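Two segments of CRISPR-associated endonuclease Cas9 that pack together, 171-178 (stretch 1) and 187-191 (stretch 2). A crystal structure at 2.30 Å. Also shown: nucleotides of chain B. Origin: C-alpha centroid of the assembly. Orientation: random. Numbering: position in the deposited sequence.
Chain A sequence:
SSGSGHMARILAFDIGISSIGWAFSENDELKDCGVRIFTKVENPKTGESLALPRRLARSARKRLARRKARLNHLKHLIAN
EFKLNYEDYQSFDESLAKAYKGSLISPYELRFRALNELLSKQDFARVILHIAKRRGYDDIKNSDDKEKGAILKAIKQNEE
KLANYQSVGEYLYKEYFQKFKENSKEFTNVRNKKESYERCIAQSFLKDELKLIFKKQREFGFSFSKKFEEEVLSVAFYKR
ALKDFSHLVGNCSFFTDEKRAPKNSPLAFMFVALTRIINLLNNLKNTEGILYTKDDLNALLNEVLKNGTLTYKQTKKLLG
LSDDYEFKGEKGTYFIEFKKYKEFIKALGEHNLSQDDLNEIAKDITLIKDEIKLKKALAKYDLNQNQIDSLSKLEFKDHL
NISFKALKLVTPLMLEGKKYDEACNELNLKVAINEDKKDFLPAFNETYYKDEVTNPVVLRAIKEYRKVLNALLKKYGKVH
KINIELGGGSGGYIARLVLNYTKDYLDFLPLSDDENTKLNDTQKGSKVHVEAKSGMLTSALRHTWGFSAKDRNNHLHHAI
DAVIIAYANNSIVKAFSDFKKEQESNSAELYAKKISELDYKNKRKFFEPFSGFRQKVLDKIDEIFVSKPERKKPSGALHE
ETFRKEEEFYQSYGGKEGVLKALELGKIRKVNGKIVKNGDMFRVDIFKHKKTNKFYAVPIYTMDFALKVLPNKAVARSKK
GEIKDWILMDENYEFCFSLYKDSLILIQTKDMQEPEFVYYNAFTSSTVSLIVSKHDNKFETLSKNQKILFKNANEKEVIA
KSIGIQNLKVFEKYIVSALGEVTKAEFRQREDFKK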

# COMPACT_ATOMS: atom_id res chain seq x y z
N TYR A 171 -19.88 24.56 26.08
CA TYR A 171 -20.64 23.31 25.98
C TYR A 171 -19.90 22.17 26.68
O TYR A 171 -20.49 21.46 27.51
N LEU A 172 -18.62 21.99 26.38
CA LEU A 172 -17.86 20.92 27.01
C LEU A 172 -17.65 21.20 28.49
O LEU A 172 -17.65 20.27 29.31
N TYR A 173 -17.46 22.46 28.86
CA TYR A 173 -17.17 22.79 30.26
C TYR A 173 -18.40 22.58 31.14
O TYR A 173 -18.27 22.17 32.30
N LYS A 174 -19.59 22.84 30.61
CA LYS A 174 -20.80 22.78 31.42
C LYS A 174 -21.51 21.43 31.33
O LYS A 174 -22.21 21.05 32.27
N GLU A 175 -21.35 20.71 30.22
CA GLU A 175 -22.06 19.45 30.04
C GLU A 175 -21.24 18.24 30.49
O GLU A 175 -21.82 17.24 30.92
N TYR A 176 -19.92 18.31 30.40
CA TYR A 176 -19.12 17.11 30.67
C TYR A 176 -17.98 17.33 31.65
O TYR A 176 -17.69 16.43 32.44
N PHE A 177 -17.33 18.50 31.62
CA PHE A 177 -16.11 18.67 32.40
C PHE A 177 -16.38 18.55 33.89
O PHE A 177 -17.11 19.36 34.47
N GLN A 178 -15.77 17.53 34.51
CA GLN A 178 -15.91 17.27 35.95
C GLN A 178 -17.37 17.18 36.37
O GLN A 178 -17.76 17.64 37.44
N PHE A 187 -15.90 11.27 37.42
CA PHE A 187 -16.04 12.29 36.39
C PHE A 187 -16.30 11.63 35.04
O PHE A 187 -15.66 10.64 34.68
N THR A 188 -17.26 12.18 34.30
CA THR A 188 -17.46 11.71 32.94
C THR A 188 -16.38 12.28 32.02
O THR A 188 -15.56 13.12 32.43
N ASN A 189 -16.37 11.83 30.78
CA ASN A 189 -15.29 12.15 29.85
C ASN A 189 -15.64 13.36 29.00
O ASN A 189 -16.77 13.49 28.52
N VAL A 190 -14.68 14.25 28.83
CA VAL A 190 -14.77 15.30 27.82
C VAL A 190 -14.13 14.84 26.52
O VAL A 190 -14.72 14.94 25.45
N ARG A 191 -12.90 14.34 26.62
CA ARG A 191 -12.26 13.67 25.50
C ARG A 191 -13.00 12.39 25.17
O ARG A 191 -13.75 11.84 25.98

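No direct hydrogen bond joins the two stretches; they meet through apolar contacts, one ring face and a shared water. Val-190 has the largest covered area. Its CA-to-CB bond points sideways, and with chi1 in the t well its two methyls reach different neighbours: CG1 lies 3.8 Å from CB of Leu-172, while CG2 sits 3.5 Å from CA of Phe-177 and 4.0 Å from CB of Tyr-176. A compact, branched side chain suits this place, filling the space beside the helix end without needing a polar partner. The CA-to-CB bond of Leu-172 (m, t) points toward stretch 2 from the last turn of that helix. That of Phe-177 (chi1 t) points away overall, though CB still touches stretch 2, 4.0 Å from CG2 of Val-190; this methyl also lies at the edge of the Phe-177 ring, as does C4' of U43.

Gln-178 and Phe-187 form the second centre. Phe-187 (m) points toward stretch 1 and offers a ring face to the backbone: CA of Gln-178 stands 3.7 Å from the ring centroid, a CH-pi contact. The aliphatic part of Gln-178 (m, t) adds to this, with CG 3.6 Å from CE2 of Phe-187, while its amide nitrogen is satisfied elsewhere in the structure. Water 1 donates to O of Thr-188 (2.9 Å) and accepts from N of Gln-178 (2.8 Å); it also bonds O2' of C42.

Tyr-176 (m) suits a double role: CB packs toward stretch 2, while its end leads away and OH donates to OH of Tyr-171 at 3.0 Å. Thr-188 (t) presents a methyl, CG2, at the Tyr-176 ring edge and 3.1 Å from O of Tyr-176.

Backbone N atoms of Val-190 and Arg-191 each donate to OP1 of U43 at 2.8 Å. Arg-191 points away from stretch 1; its charged group suits a phosphate, NE donating to OP1 of C20 at 2.8 Å.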

# COMPACT_ATOMS: atom_id res chain seq x y z
CB TYR A 171 -20.89 22.98 24.51
CG TYR A 171 -21.39 21.58 24.23
CD1 TYR A 171 -22.61 21.14 24.74
CD2 TYR A 171 -20.65 20.71 23.44
CE1 TYR A 171 -23.07 19.86 24.47
CE2 TYR A 171 -21.11 19.44 23.17
CZ TYR A 171 -22.31 19.01 23.68
OH TYR A 171 -22.76 17.74 23.41
CB LEU A 172 -16.52 20.74 26.30
CG LEU A 172 -16.59 20.28 24.84
CD1 LEU A 172 -15.19 20.18 24.24
CD2 LEU A 172 -17.33 18.96 24.73
CB TYR A 173 -16.67 24.23 30.36
CG TYR A 173 -16.53 24.73 31.78
CD1 TYR A 173 -15.54 24.24 32.62
CD2 TYR A 173 -17.40 25.69 32.28
CE1 TYR A 173 -15.41 24.69 33.92
CE2 TYR A 173 -17.28 26.16 33.58
CZ TYR A 173 -16.28 25.65 34.39
OH TYR A 173 -16.15 26.11 35.68
CB LYS A 174 -21.77 23.89 31.00
CG LYS A 174 -21.35 25.27 31.45
CD LYS A 174 -22.40 26.30 31.09
CE LYS A 174 -22.14 27.62 31.79
NZ LYS A 174 -23.07 28.68 31.30
CB GLU A 175 -22.46 19.27 28.57
CG GLU A 175 -23.58 20.18 28.12
CD GLU A 175 -24.94 19.74 28.64
OE1 GLU A 175 -25.07 18.55 29.02
OE2 GLU A 175 -25.87 20.57 28.67
CB TYR A 176 -18.57 16.56 29.34
CG TYR A 176 -19.63 16.29 28.30
CD1 TYR A 176 -20.56 15.27 28.48
CD2 TYR A 176 -19.71 17.06 27.15
CE1 TYR A 176 -21.54 15.03 27.53
CE2 TYR A 176 -20.68 16.82 26.20
CZ TYR A 176 -21.59 15.81 26.39
OH TYR A 176 -22.56 15.57 25.45
CB PHE A 177 -15.45 20.01 32.10
CG PHE A 177 -14.22 20.27 32.91
CD1 PHE A 177 -13.03 19.62 32.61
CD2 PHE A 177 -14.26 21.12 34.00
CE1 PHE A 177 -11.90 19.84 33.37
CE2 PHE A 177 -13.12 21.35 34.76
CZ PHE A 177 -11.94 20.71 34.45
CB GLN A 178 -15.16 18.32 36.77
CG GLN A 178 -13.65 18.23 36.63
CD GLN A 178 -12.91 19.11 37.62
OE1 GLN A 178 -13.51 19.94 38.31
NE2 GLN A 178 -11.60 18.92 37.71
CB PHE A 187 -14.78 13.14 36.31
CG PHE A 187 -14.62 14.11 37.45
CD1 PHE A 187 -15.73 14.57 38.14
CD2 PHE A 187 -13.37 14.56 37.82
CE1 PHE A 187 -15.59 15.47 39.18
CE2 PHE A 187 -13.22 15.46 38.86
CZ PHE A 187 -14.33 15.91 39.54
CB THR A 188 -18.85 12.09 32.42
OG1 THR A 188 -19.13 11.34 31.23
CG2 THR A 188 -18.91 13.57 32.09
CB ASN A 189 -14.99 10.95 28.95
CG ASN A 189 -16.21 10.45 28.20
OD1 ASN A 189 -17.26 10.21 28.79
ND2 ASN A 189 -16.07 10.31 26.88
CB VAL A 190 -14.11 16.61 28.33
CG1 VAL A 190 -14.36 17.73 27.34
CG2 VAL A 190 -14.63 16.96 29.70
CB ARG A 191 -10.80 13.36 25.84
CG ARG A 191 -9.97 14.55 26.27
CD ARG A 191 -9.49 15.35 25.07
NE ARG A 191 -8.75 14.52 24.13
CZ ARG A 191 -7.43 14.32 24.17
NH1 ARG A 191 -6.71 14.89 25.12
NH2 ARG A 191 -6.85 13.55 23.27
P C B 20 -9.98 12.52 21.28
OP1 C B 20 -10.62 13.26 22.39
OP2 C B 20 -8.54 12.77 20.99
O5' C B 20 -10.19 10.97 21.56
C5' C B 20 -9.15 10.15 22.07
C4' C B 20 -9.35 8.72 21.62
O4' C B 20 -8.84 8.56 20.27
C3' C B 20 -8.62 7.64 22.42
O3' C B 20 -9.34 7.28 23.60
C2' C B 20 -8.51 6.51 21.42
O2' C B 20 -9.73 5.78 21.34
C1' C B 20 -8.32 7.27 20.10
N1 C B 20 -6.89 7.38 19.70
C2 C B 20 -6.21 6.22 19.30
O2 C B 20 -6.79 5.13 19.30
N3 C B 20 -4.91 6.32 18.93
C4 C B 20 -4.30 7.50 18.93
N4 C B 20 -3.02 7.53 18.55
C5 C B 20 -4.97 8.70 19.32
C6 C B 20 -6.26 8.59 19.69
P U B 43 -11.01 13.60 30.28
OP1 U B 43 -11.93 14.01 29.20
OP2 U B 43 -10.09 12.45 30.07
O5' U B 43 -10.12 14.85 30.68
C5' U B 43 -10.72 16.08 31.05
C4' U B 43 -9.69 17.10 31.44
O4' U B 43 -9.12 16.77 32.74
C3' U B 43 -8.47 17.19 30.54
O3' U B 43 -8.71 17.90 29.33
C2' U B 43 -7.45 17.85 31.45
O2' U B 43 -7.72 19.24 31.59
C1' U B 43 -7.77 17.17 32.78
N1 U B 43 -6.92 15.97 33.00
C2 U B 43 -5.62 16.19 33.41
O2 U B 43 -5.16 17.30 33.59
N3 U B 43 -4.88 15.05 33.59
C4 U B 43 -5.29 13.75 33.42
O4 U B 43 -4.50 12.83 33.63
C5 U B 43 -6.65 13.61 32.99
C6 U B 43 -7.40 14.70 32.80
P C B 42 -11.78 8.19 32.86
OP1 C B 42 -12.64 7.96 31.67
OP2 C B 42 -10.44 7.56 32.96
O5' C B 42 -11.60 9.77 33.02
C5' C B 42 -12.73 10.63 33.11
C4' C B 42 -12.35 12.00 33.59
O4' C B 42 -11.71 11.92 34.90
C3' C B 42 -11.33 12.75 32.75
O3' C B 42 -11.90 13.33 31.59
C2' C B 42 -10.77 13.76 33.74
O2' C B 42 -11.66 14.85 33.90
C1' C B 42 -10.75 12.95 35.03
N1 C B 42 -9.43 12.35 35.30
C2 C B 42 -8.42 13.16 35.84
O2 C B 42 -8.67 14.35 36.08
N3 C B 42 -7.20 12.63 36.09
C4 C B 42 -6.96 11.35 35.81
N4 C B 42 -5.74 10.87 36.07
C5 C B 42 -7.96 10.50 35.26
C6 C B 42 -9.17 11.03 35.03
O HOH W 1 -14.14 15.54 33.33